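Long-range contacts in 3-hydroxyacyl-CoA dehydrogenase type-2 (Mycobacterium avium, PDB 3PPI), which probably catalyses the nucleotide-dependent oxidation of 3-hydroxyacyl-CoA thioesters as a member of the short-chain dehydrogenase/reductase family: residues 112-120 with 181-189; 215-225 with 246-256. All blocks are in the same frame, centred on the assembly; numbering follows the deposited sequence.

Contact 1 of 2, residues 112-120 with 181-189; sequences GGFGVAQRI and QIGQTAYAA
Q118 and G183 supply the single direct hydrogen bond between 112-120 and 181-189: Q118 N donates to a lone pair of G183 O in the carbonyl plane (3.1 Å, 150° at the hydrogen). The return approach, G183 CA to Q118 O at 3.5 Å, is a CA-H...O contact.

Water carries most of the remaining polar traffic. One joins G115 N to Q184 OE1, and another donates to Q118 O while accepting from T185 OG1, also bonded to Y145 of the second subunit. Further waters link V116 O to A186 N and Y187 N, backbone donors of the first helical turn. A water in the plane of the Y187 ring lies 2.6 Å from Y187 OH and donates to G113 O at 2.7 Å.

Among apolar groups, V116 CG1, set between its backbone N and carbonyl carbon (chi1 55°), meets A186 CB at 3.8 Å. In this conformer, I182 CG2 lies over one face of the R119 guanidinium, whose NH1 bonds to D204 O of the second subunit.

Y187 has the place of the tyrosine in the family's Y-x-x-x-K motif, probably the active-site one, so this mainly water-mediated seam is consistent with a hydrated border beside the probable catalytic centre.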
# COMPACT_ATOMS: atom_id res chain seq x y z
N GLY A 112 2.56 -12.00 -21.61
CA GLY A 112 2.07 -10.61 -21.67
C GLY A 112 0.86 -10.40 -22.56
O GLY A 112 0.06 -11.32 -22.80
N GLY A 113 0.74 -9.18 -23.07
CA GLY A 113 -0.42 -8.74 -23.84
C GLY A 113 -1.35 -7.87 -23.02
O GLY A 113 -1.07 -7.54 -21.86
N PHE A 114 -2.47 -7.50 -23.65
CA PHE A 114 -3.52 -6.68 -23.03
C PHE A 114 -4.69 -7.56 -22.55
O PHE A 114 -4.94 -8.65 -23.10
CB PHE A 114 -4.10 -5.67 -24.05
CG PHE A 114 -3.10 -4.69 -24.63
CD1 PHE A 114 -2.22 -3.98 -23.80
CD2 PHE A 114 -3.07 -4.45 -26.00
CE1 PHE A 114 -1.31 -3.05 -24.35
CE2 PHE A 114 -2.16 -3.52 -26.55
CZ PHE A 114 -1.29 -2.83 -25.72
N GLY A 115 -5.40 -7.06 -21.55
CA GLY A 115 -6.72 -7.58 -21.20
C GLY A 115 -7.77 -7.09 -22.20
O GLY A 115 -7.45 -6.34 -23.13
N VAL A 116 -9.02 -7.52 -22.01
CA VAL A 116 -10.13 -7.04 -22.84
C VAL A 116 -10.40 -5.56 -22.50
O VAL A 116 -10.47 -5.20 -21.31
CB VAL A 116 -11.42 -7.90 -22.62
CG1 VAL A 116 -11.80 -7.93 -21.13
CG2 VAL A 116 -12.60 -7.37 -23.45
N ALA A 117 -10.51 -4.72 -23.53
CA ALA A 117 -10.84 -3.29 -23.35
C ALA A 117 -12.35 -3.08 -23.35
O ALA A 117 -12.98 -3.16 -24.42
CB ALA A 117 -10.21 -2.45 -24.44
N GLN A 118 -12.93 -2.84 -22.18
CA GLN A 118 -14.37 -2.61 -22.05
C GLN A 118 -14.66 -1.98 -20.68
O GLN A 118 -14.07 -2.38 -19.68
CB GLN A 118 -15.16 -3.92 -22.20
CG GLN A 118 -14.74 -5.05 -21.24
CD GLN A 118 -15.61 -6.30 -21.35
OE1 GLN A 118 -16.51 -6.36 -22.18
NE2 GLN A 118 -15.34 -7.31 -20.51
N ARG A 119 -15.55 -1.02 -20.65
CA ARG A 119 -16.01 -0.38 -19.42
C ARG A 119 -16.98 -1.31 -18.70
O ARG A 119 -17.68 -2.10 -19.35
CB ARG A 119 -16.74 0.92 -19.75
CG ARG A 119 -15.94 1.92 -20.61
CD ARG A 119 -15.15 2.87 -19.75
NE ARG A 119 -16.05 3.67 -18.91
CZ ARG A 119 -16.44 4.90 -19.20
NH1 ARG A 119 -17.27 5.54 -18.38
NH2 ARG A 119 -16.00 5.50 -20.30
N ILE A 120 -17.06 -1.20 -17.38
CA ILE A 120 -18.02 -1.97 -16.58
C ILE A 120 -19.43 -1.74 -17.06
O ILE A 120 -20.24 -2.67 -17.21
CB ILE A 120 -17.97 -1.57 -15.09
CG1 ILE A 120 -16.72 -2.14 -14.45
CG2 ILE A 120 -19.21 -2.06 -14.35
CD1 ILE A 120 -16.52 -1.68 -13.01
N GLN A 181 -7.03 1.40 -14.74
CA GLN A 181 -7.51 2.49 -15.58
C GLN A 181 -8.89 2.22 -16.13
O GLN A 181 -9.37 1.09 -16.09
CB GLN A 181 -6.54 2.72 -16.72
CG GLN A 181 -5.16 3.14 -16.21
CD GLN A 181 -4.17 3.27 -17.32
OE1 GLN A 181 -3.80 2.27 -17.94
NE2 GLN A 181 -3.75 4.50 -17.61
N ILE A 182 -9.51 3.29 -16.61
CA ILE A 182 -10.82 3.23 -17.23
C ILE A 182 -10.79 2.25 -18.40
O ILE A 182 -9.92 2.32 -19.24
CB ILE A 182 -11.28 4.64 -17.70
CG1 ILE A 182 -11.55 5.55 -16.50
CG2 ILE A 182 -12.57 4.53 -18.56
CD1 ILE A 182 -11.89 7.03 -16.83
N GLY A 183 -11.76 1.35 -18.45
CA GLY A 183 -11.85 0.36 -19.53
C GLY A 183 -10.96 -0.86 -19.27
O GLY A 183 -10.97 -1.81 -20.05
N GLN A 184 -10.21 -0.85 -18.18
CA GLN A 184 -9.25 -1.92 -17.92
C GLN A 184 -9.47 -2.57 -16.54
O GLN A 184 -8.54 -3.06 -15.92
CB GLN A 184 -7.82 -1.41 -18.10
CG GLN A 184 -7.51 -0.89 -19.53
CD GLN A 184 -7.40 -1.99 -20.60
OE1 GLN A 184 -7.02 -3.13 -20.32
NE2 GLN A 184 -7.72 -1.63 -21.84
N THR A 185 -10.73 -2.67 -16.11
CA THR A 185 -11.05 -3.37 -14.86
C THR A 185 -10.65 -4.85 -14.89
O THR A 185 -10.24 -5.38 -13.85
CB THR A 185 -12.54 -3.24 -14.48
OG1 THR A 185 -13.36 -3.69 -15.57
CG2 THR A 185 -12.90 -1.76 -14.12
N ALA A 186 -10.76 -5.53 -16.04
CA ALA A 186 -10.38 -6.95 -16.13
C ALA A 186 -8.89 -7.14 -15.85
O ALA A 186 -8.49 -7.94 -14.99
CB ALA A 186 -10.75 -7.53 -17.47
N TYR A 187 -8.07 -6.36 -16.55
CA TYR A 187 -6.60 -6.43 -16.39
C TYR A 187 -6.17 -6.02 -14.97
O TYR A 187 -5.32 -6.66 -14.36
CB TYR A 187 -5.92 -5.53 -17.43
CG TYR A 187 -4.41 -5.65 -17.53
CD1 TYR A 187 -3.84 -6.71 -18.22
CD2 TYR A 187 -3.58 -4.68 -16.99
CE1 TYR A 187 -2.47 -6.83 -18.35
CE2 TYR A 187 -2.19 -4.77 -17.11
CZ TYR A 187 -1.64 -5.85 -17.80
OH TYR A 187 -0.28 -6.00 -17.96
N ALA A 188 -6.81 -4.99 -14.44
CA ALA A 188 -6.52 -4.50 -13.10
C ALA A 188 -6.79 -5.57 -12.03
O ALA A 188 -5.96 -5.82 -11.14
CB ALA A 188 -7.37 -3.23 -12.81
N ALA A 189 -7.95 -6.21 -12.14
CA ALA A 189 -8.33 -7.30 -11.23
C ALA A 189 -7.34 -8.48 -11.29
O ALA A 189 -6.85 -8.97 -10.26
CB ALA A 189 -9.75 -7.77 -11.55
O HOH W 1 0.60 -7.70 -19.73
O HOH W 2 -4.73 -4.30 -21.06
O HOH W 3 -11.94 -4.54 -18.74
O HOH W 4 -8.81 -5.23 -19.09
O HOH W 5 -13.37 -1.64 -17.14

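Contact 2 of 2, residues 215-225 with 246-256; sequences IAPGTMKTPIM and LGTPDEFADAA
M220 and G247 form an isolated beta bridge with the bonding pattern of parallel strands, G247 N donating to T219 O (3.1 Å) and G247 O receiving K221 N almost head-on (2.8 Å, 173° at the hydrogen), while farther along strand 215-217 runs at 163° to helix 249-256 with 10.1 Å between their axes.

L246 leans over the bridge. Its CG reaches T219 CG2 at 3.8 Å and its CD2 turns to M225 CG, while F236 of helix 230-238 touches T219 and M225, and L233 touches L246. M220 starts away from the partner segment, but bends at chi2 and chi3 bring its CE back to T248 O (3.6 Å) and towards F252 CB. P249 CG rests against K221 O, whereas the K221 ammonium leaves to form a salt bridge with E226.

These pieces belong to a beta-alpha-beta crossover of the Rossmann-type fold: the chain leaves strand 210-217, detours through helices 223-226 and 230-238, and returns through helix 249-261 to the neighbouring parallel strand 269-272. The helix starts in a capping box, with T248 N bonded to E251 OE1 and E251 N to T248 OG1; R245 is a second partner of the E251 carboxylate.

Between helix and sheet, I215 CD1 sits over one face of the F252 ring, 4.1 Å from its centroid, and also reaches A255 CB at 3.8 Å. With chi1 at 178° the F252 ring extends opposite the backbone N, towards the strand, where I215 CG2 and P217 CG both approach CE1. L42 and T46 of helix 41-52 and T172 of strand 167-172 touch this ring.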
# COMPACT_ATOMS: atom_id res chain seq x y z
N ILE A 215 7.35 -8.67 -10.20
CA ILE A 215 7.65 -7.38 -10.80
C ILE A 215 6.33 -6.82 -11.29
O ILE A 215 5.56 -7.52 -11.97
CB ILE A 215 8.62 -7.50 -11.99
CG1 ILE A 215 9.97 -8.10 -11.54
CG2 ILE A 215 8.83 -6.14 -12.67
CD1 ILE A 215 10.93 -8.45 -12.70
N ALA A 216 6.07 -5.56 -10.93
CA ALA A 216 4.91 -4.82 -11.46
C ALA A 216 5.42 -3.77 -12.43
O ALA A 216 5.82 -2.68 -12.02
CB ALA A 216 4.12 -4.16 -10.32
N PRO A 217 5.44 -4.09 -13.73
CA PRO A 217 5.94 -3.09 -14.66
C PRO A 217 4.98 -1.93 -14.88
O PRO A 217 3.76 -2.07 -14.71
CB PRO A 217 6.09 -3.86 -15.98
CG PRO A 217 5.99 -5.30 -15.64
CD PRO A 217 5.17 -5.39 -14.39
N GLY A 218 5.54 -0.77 -15.22
CA GLY A 218 4.78 0.34 -15.74
C GLY A 218 4.56 0.10 -17.23
O GLY A 218 4.19 -1.01 -17.61
N THR A 219 4.76 1.12 -18.04
CA THR A 219 4.58 1.02 -19.50
C THR A 219 5.91 0.63 -20.13
O THR A 219 6.89 1.38 -20.05
CB THR A 219 4.07 2.34 -20.09
OG1 THR A 219 2.98 2.82 -19.28
CG2 THR A 219 3.58 2.14 -21.55
N MET A 220 5.92 -0.55 -20.77
CA MET A 220 7.15 -1.17 -21.27
C MET A 220 7.13 -1.26 -22.79
O MET A 220 6.06 -1.41 -23.41
CB MET A 220 7.30 -2.57 -20.69
CG MET A 220 7.24 -2.69 -19.17
SD MET A 220 8.38 -1.61 -18.27
CE MET A 220 9.91 -2.56 -18.38
N LYS A 221 8.32 -1.17 -23.39
CA LYS A 221 8.49 -1.22 -24.84
C LYS A 221 8.48 -2.66 -25.33
O LYS A 221 9.53 -3.29 -25.43
CB LYS A 221 9.80 -0.54 -25.25
CG LYS A 221 10.04 -0.44 -26.76
CD LYS A 221 11.39 0.28 -27.00
CE LYS A 221 12.03 -0.08 -28.34
NZ LYS A 221 11.25 0.45 -29.48
N THR A 222 7.29 -3.17 -25.62
CA THR A 222 7.12 -4.49 -26.21
C THR A 222 6.37 -4.34 -27.55
O THR A 222 5.72 -3.32 -27.78
CB THR A 222 6.29 -5.42 -25.29
OG1 THR A 222 4.94 -4.91 -25.21
CG2 THR A 222 6.88 -5.48 -23.88
N PRO A 223 6.46 -5.35 -28.44
CA PRO A 223 5.74 -5.24 -29.72
C PRO A 223 4.25 -4.93 -29.55
O PRO A 223 3.73 -4.05 -30.25
CB PRO A 223 5.94 -6.62 -30.35
CG PRO A 223 7.24 -7.09 -29.80
CD PRO A 223 7.33 -6.54 -28.40
N ILE A 224 3.58 -5.61 -28.62
CA ILE A 224 2.15 -5.40 -28.41
C ILE A 224 1.84 -3.96 -27.98
O ILE A 224 0.91 -3.35 -28.48
CB ILE A 224 1.59 -6.37 -27.33
N MET A 225 2.63 -3.44 -27.06
CA MET A 225 2.47 -2.06 -26.61
C MET A 225 2.67 -1.12 -27.78
O MET A 225 1.85 -0.24 -28.00
CB MET A 225 3.47 -1.74 -25.49
CG MET A 225 3.29 -0.36 -24.86
SD MET A 225 1.68 -0.14 -24.09
CE MET A 225 1.76 -1.32 -22.74
N LEU A 246 9.26 4.64 -22.23
CA LEU A 246 8.92 3.27 -21.88
C LEU A 246 10.15 2.51 -21.35
O LEU A 246 11.27 2.73 -21.80
CB LEU A 246 8.34 2.54 -23.10
CG LEU A 246 6.86 2.82 -23.43
CD1 LEU A 246 6.53 4.30 -23.45
CD2 LEU A 246 6.50 2.17 -24.77
N GLY A 247 9.93 1.62 -20.38
CA GLY A 247 11.00 0.75 -19.86
C GLY A 247 11.39 -0.28 -20.90
O GLY A 247 10.56 -0.68 -21.74
N THR A 248 12.65 -0.68 -20.90
CA THR A 248 13.08 -1.67 -21.87
C THR A 248 12.89 -3.10 -21.36
O THR A 248 12.94 -3.36 -20.15
CB THR A 248 14.55 -1.48 -22.28
OG1 THR A 248 15.40 -1.75 -21.16
CG2 THR A 248 14.79 -0.06 -22.79
N PRO A 249 12.70 -4.05 -22.29
CA PRO A 249 12.78 -5.45 -21.90
C PRO A 249 14.05 -5.78 -21.13
O PRO A 249 13.97 -6.55 -20.17
CB PRO A 249 12.72 -6.19 -23.24
CG PRO A 249 11.90 -5.25 -24.12
CD PRO A 249 12.43 -3.89 -23.74
N ASP A 250 15.19 -5.22 -21.51
CA ASP A 250 16.43 -5.51 -20.78
C ASP A 250 16.39 -5.03 -19.33
O ASP A 250 16.98 -5.68 -18.44
CB ASP A 250 17.67 -4.92 -21.46
CG ASP A 250 18.11 -5.72 -22.67
OD1 ASP A 250 17.67 -6.88 -22.85
OD2 ASP A 250 18.93 -5.20 -23.43
N GLU A 251 15.72 -3.90 -19.08
CA GLU A 251 15.54 -3.42 -17.68
C GLU A 251 14.68 -4.37 -16.86
O GLU A 251 14.96 -4.62 -15.68
CB GLU A 251 15.00 -1.98 -17.65
CG GLU A 251 16.10 -0.96 -18.06
CD GLU A 251 15.57 0.38 -18.58
OE1 GLU A 251 14.38 0.49 -18.98
OE2 GLU A 251 16.36 1.33 -18.59
N PHE A 252 13.64 -4.91 -17.49
CA PHE A 252 12.80 -5.92 -16.85
C PHE A 252 13.63 -7.17 -16.54
O PHE A 252 13.55 -7.72 -15.45
CB PHE A 252 11.63 -6.29 -17.77
CG PHE A 252 10.74 -7.36 -17.21
CD1 PHE A 252 9.66 -7.04 -16.43
CD2 PHE A 252 11.02 -8.70 -17.45
CE1 PHE A 252 8.85 -8.04 -15.90
CE2 PHE A 252 10.23 -9.69 -16.92
CZ PHE A 252 9.13 -9.36 -16.16
N ALA A 253 14.38 -7.64 -17.54
CA ALA A 253 15.22 -8.82 -17.40
C ALA A 253 16.22 -8.65 -16.27
O ALA A 253 16.50 -9.59 -15.53
CB ALA A 253 15.96 -9.11 -18.72
N ASP A 254 16.75 -7.43 -16.12
CA ASP A 254 17.73 -7.14 -15.07
C ASP A 254 17.08 -7.23 -13.68
O ASP A 254 17.69 -7.74 -12.75
CB ASP A 254 18.34 -5.76 -15.30
CG ASP A 254 19.44 -5.43 -14.32
OD1 ASP A 254 20.50 -6.08 -14.37
OD2 ASP A 254 19.25 -4.49 -13.52
N ALA A 255 15.86 -6.73 -13.54
CA ALA A 255 15.10 -6.85 -12.31
C ALA A 255 14.78 -8.30 -11.99
O ALA A 255 14.92 -8.74 -10.85
CB ALA A 255 13.81 -6.02 -12.40
N ALA A 256 14.37 -9.06 -13.01
CA ALA A 256 14.06 -10.47 -12.82
C ALA A 256 15.29 -11.20 -12.31
O ALA A 256 15.19 -11.94 -11.33
CB ALA A 256 13.54 -11.12 -14.11

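Overall arrangement
Contacts 1 and 2 follow one another along the chain, helix 185-205 leading into strand 210-217, their centres about 19 Å apart. They meet through F114: its CZ is 3.6 Å from I224 O and its CE1 3.9 Å from M225 CE. The principle is that a Rossmann-type core builds its site from loops beyond the strand ends. Contact 2 is largely buried and also reaches the third subunit, whereas contact 1 borders the probable active site and the second subunit. F252 lies near the glycine-rich turn, probably part of the nucleotide-binding loop, where G37 and G40 form one magnesium site. A magnesium ion lies about 8 Å from G113, and a magnesium ion about 9 Å from the F252 side chain.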